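Local coordinates for protein yciO (Escherichia coli, PDB 1K7J) that is of unknown cellular role but probably binds double-stranded RNA, at residues 29-40 with 168-178. Residues are numbered along the deposited sequence; the frame is centred on the assembly and turned at random.
Sequences VIVYPTDSGYAL and VDLIIHGGYLG
Tyr38, on strand 37-43, reaches to the turn after strand 170-173, where its hydroxyl is gripped twice in the ring plane: OH gives its proton to Gly175 O at 2.7 Å, on a carbonyl lone pair, and accepts from Gly174 N at 2.9 Å. Leu177 CD1 lies over one ring face, 3.8 Å from the centroid, a CH-pi contact; with CG anti to its carbonyl carbon (chi1 -42°), Leu177 also brings this methyl against Pro33 CB. Glycine suits position 174, since a CB there would run into Pro33 CG, whereas Gly175 adopts backbone angles that other residues tolerate poorly. Losing the phenol, as with an alanine at Tyr38, is likely to leave Gly174 N and Gly175 O without their common partner and take away the ring face on which Leu177 CD1 rests. Strands 30-34 and 170-173 run parallel, 14° apart, joined by Val31 N to Leu170 O (2.8 Å) and Ile172 N to Val31 O (2.9 Å). Ile30 and Leu170 lie side by side against helix 14-25; Val168 CG1 meets Val29 and Val31 beside helix 47-57. Just before the strand, Asp169 OD2 takes Val29 N through its anti lone pair (2.8 Å) and pairs with Arg52, while Asp169 N returns a bond to Val29 O. Water 1 links Asp35 O, Gly37 N and Gly178 N. A buried phenol thus supplies donor and acceptor to a glycine turn, consistent with its being held against this side of the YrdC-like sheet.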
# COMPACT_ATOMS: atom_id res chain seq x y z
N VAL A 29 -9.30 -8.46 5.69
CA VAL A 29 -9.02 -7.32 4.82
C VAL A 29 -9.23 -6.08 5.68
O VAL A 29 -10.27 -5.92 6.31
CB VAL A 29 -9.99 -7.27 3.62
CG1 VAL A 29 -9.85 -5.95 2.89
CG2 VAL A 29 -9.71 -8.43 2.68
N ILE A 30 -8.23 -5.20 5.70
CA ILE A 30 -8.33 -4.00 6.51
C ILE A 30 -8.11 -2.72 5.72
O ILE A 30 -7.56 -2.74 4.61
CB ILE A 30 -7.31 -4.00 7.67
CG1 ILE A 30 -5.90 -3.73 7.13
CG2 ILE A 30 -7.34 -5.35 8.39
CD1 ILE A 30 -4.85 -3.55 8.22
N VAL A 31 -8.57 -1.62 6.29
CA VAL A 31 -8.38 -0.30 5.71
C VAL A 31 -7.49 0.39 6.73
O VAL A 31 -7.80 0.41 7.92
CB VAL A 31 -9.70 0.47 5.57
CG1 VAL A 31 -9.42 1.93 5.18
CG2 VAL A 31 -10.58 -0.18 4.51
N TYR A 32 -6.37 0.94 6.27
CA TYR A 32 -5.46 1.61 7.18
C TYR A 32 -4.90 2.89 6.57
O TYR A 32 -4.82 3.03 5.35
CB TYR A 32 -4.31 0.68 7.58
CG TYR A 32 -3.39 0.26 6.46
CD1 TYR A 32 -3.78 -0.72 5.54
CD2 TYR A 32 -2.12 0.81 6.34
CE1 TYR A 32 -2.91 -1.14 4.52
CE2 TYR A 32 -1.25 0.40 5.33
CZ TYR A 32 -1.65 -0.58 4.43
OH TYR A 32 -0.76 -1.01 3.46
N PRO A 33 -4.51 3.84 7.42
CA PRO A 33 -3.97 5.11 6.94
C PRO A 33 -2.51 5.06 6.50
O PRO A 33 -1.71 4.31 7.07
CB PRO A 33 -4.14 6.02 8.15
CG PRO A 33 -3.85 5.08 9.29
CD PRO A 33 -4.62 3.84 8.89
N THR A 34 -2.17 5.84 5.48
CA THR A 34 -0.79 5.95 5.02
C THR A 34 -0.54 7.45 4.88
O THR A 34 -1.45 8.25 5.10
CB THR A 34 -0.54 5.29 3.63
OG1 THR A 34 -1.08 6.12 2.60
CG2 THR A 34 -1.16 3.90 3.58
N ASP A 35 0.68 7.82 4.53
CA ASP A 35 1.01 9.23 4.35
C ASP A 35 0.29 9.82 3.14
O ASP A 35 0.13 11.04 3.04
CB ASP A 35 2.52 9.38 4.16
CG ASP A 35 3.05 8.48 3.07
OD1 ASP A 35 3.31 7.30 3.36
OD2 ASP A 35 3.17 8.96 1.92
N SER A 36 -0.13 8.96 2.22
CA SER A 36 -0.83 9.39 1.01
C SER A 36 -2.21 8.74 0.89
O SER A 36 -2.45 7.94 -0.02
CB SER A 36 0.01 9.07 -0.23
OG SER A 36 1.28 9.70 -0.16
N GLY A 37 -3.10 9.10 1.80
CA GLY A 37 -4.45 8.56 1.78
C GLY A 37 -4.60 7.20 2.43
O GLY A 37 -3.62 6.57 2.84
N TYR A 38 -5.85 6.74 2.55
CA TYR A 38 -6.12 5.44 3.14
C TYR A 38 -5.82 4.34 2.12
O TYR A 38 -5.80 4.58 0.92
CB TYR A 38 -7.57 5.37 3.61
CG TYR A 38 -7.76 5.96 4.99
CD1 TYR A 38 -7.52 5.19 6.13
CD2 TYR A 38 -8.12 7.30 5.16
CE1 TYR A 38 -7.63 5.73 7.41
CE2 TYR A 38 -8.22 7.86 6.44
CZ TYR A 38 -7.98 7.06 7.56
OH TYR A 38 -8.07 7.60 8.82
N ALA A 39 -5.58 3.13 2.62
CA ALA A 39 -5.26 2.01 1.75
C ALA A 39 -5.92 0.74 2.23
O ALA A 39 -6.35 0.64 3.38
CB ALA A 39 -3.74 1.81 1.71
N LEU A 40 -6.02 -0.24 1.34
CA LEU A 40 -6.58 -1.55 1.66
C LEU A 40 -5.39 -2.47 1.88
O LEU A 40 -4.37 -2.33 1.20
CB LEU A 40 -7.42 -2.08 0.50
CG LEU A 40 -8.78 -1.43 0.24
CD1 LEU A 40 -9.25 -1.77 -1.17
CD2 LEU A 40 -9.79 -1.92 1.27
N VAL A 168 -15.29 -4.90 4.57
CA VAL A 168 -13.96 -5.11 5.12
C VAL A 168 -14.08 -5.59 6.57
O VAL A 168 -15.14 -5.46 7.19
CB VAL A 168 -13.10 -3.84 5.05
CG1 VAL A 168 -12.92 -3.42 3.60
CG2 VAL A 168 -13.73 -2.72 5.86
N ASP A 169 -12.99 -6.12 7.10
CA ASP A 169 -12.99 -6.66 8.46
C ASP A 169 -12.54 -5.68 9.54
O ASP A 169 -12.91 -5.81 10.71
CB ASP A 169 -12.14 -7.92 8.48
CG ASP A 169 -12.58 -8.92 7.42
OD1 ASP A 169 -13.78 -9.27 7.41
OD2 ASP A 169 -11.74 -9.34 6.61
N LEU A 170 -11.75 -4.69 9.14
CA LEU A 170 -11.27 -3.69 10.08
C LEU A 170 -10.98 -2.39 9.36
O LEU A 170 -10.49 -2.38 8.24
CB LEU A 170 -9.99 -4.16 10.76
CG LEU A 170 -9.27 -3.09 11.61
CD1 LEU A 170 -10.13 -2.73 12.82
CD2 LEU A 170 -7.91 -3.60 12.05
N ILE A 171 -11.33 -1.29 10.02
CA ILE A 171 -11.04 0.03 9.49
C ILE A 171 -10.32 0.75 10.62
O ILE A 171 -10.84 0.84 11.73
CB ILE A 171 -12.32 0.82 9.14
CG1 ILE A 171 -13.02 0.15 7.95
CG2 ILE A 171 -11.95 2.27 8.80
CD1 ILE A 171 -14.38 0.76 7.62
N ILE A 172 -9.11 1.20 10.34
CA ILE A 172 -8.34 1.92 11.34
C ILE A 172 -8.48 3.41 11.09
O ILE A 172 -8.08 3.91 10.05
CB ILE A 172 -6.83 1.56 11.28
CG1 ILE A 172 -6.63 0.10 11.68
CG2 ILE A 172 -6.04 2.47 12.20
CD1 ILE A 172 -5.20 -0.39 11.49
N HIS A 173 -9.09 4.10 12.04
CA HIS A 173 -9.27 5.54 11.97
C HIS A 173 -7.93 6.14 12.38
O HIS A 173 -7.51 6.02 13.53
CB HIS A 173 -10.37 5.97 12.94
CG HIS A 173 -10.62 7.44 12.99
ND1 HIS A 173 -9.62 8.36 13.21
CD2 HIS A 173 -11.77 8.15 12.90
CE1 HIS A 173 -10.15 9.58 13.26
NE2 HIS A 173 -11.45 9.47 13.08
N GLY A 174 -7.24 6.77 11.42
CA GLY A 174 -5.96 7.39 11.71
C GLY A 174 -5.99 8.86 11.38
O GLY A 174 -4.97 9.45 11.04
N GLY A 175 -7.17 9.46 11.49
CA GLY A 175 -7.31 10.88 11.20
C GLY A 175 -7.82 11.17 9.81
O GLY A 175 -8.10 10.27 9.02
N TYR A 176 -7.93 12.46 9.50
CA TYR A 176 -8.39 12.91 8.20
C TYR A 176 -7.15 13.23 7.38
O TYR A 176 -6.39 14.14 7.70
CB TYR A 176 -9.29 14.14 8.37
CG TYR A 176 -10.59 13.78 9.05
CD1 TYR A 176 -10.62 13.39 10.39
CD2 TYR A 176 -11.79 13.74 8.33
CE1 TYR A 176 -11.81 12.98 11.00
CE2 TYR A 176 -12.98 13.33 8.93
CZ TYR A 176 -12.98 12.95 10.26
OH TYR A 176 -14.15 12.52 10.85
N LEU A 177 -6.95 12.45 6.33
CA LEU A 177 -5.77 12.58 5.49
C LEU A 177 -5.97 13.41 4.23
O LEU A 177 -7.03 14.00 4.02
CB LEU A 177 -5.29 11.18 5.10
CG LEU A 177 -5.32 10.14 6.22
CD1 LEU A 177 -4.86 8.78 5.69
CD2 LEU A 177 -4.44 10.59 7.37
N GLY A 178 -4.93 13.45 3.41
CA GLY A 178 -5.01 14.16 2.16
C GLY A 178 -5.66 13.22 1.16
O GLY A 178 -5.73 12.01 1.40
O HOH W 1 -2.59 11.90 2.77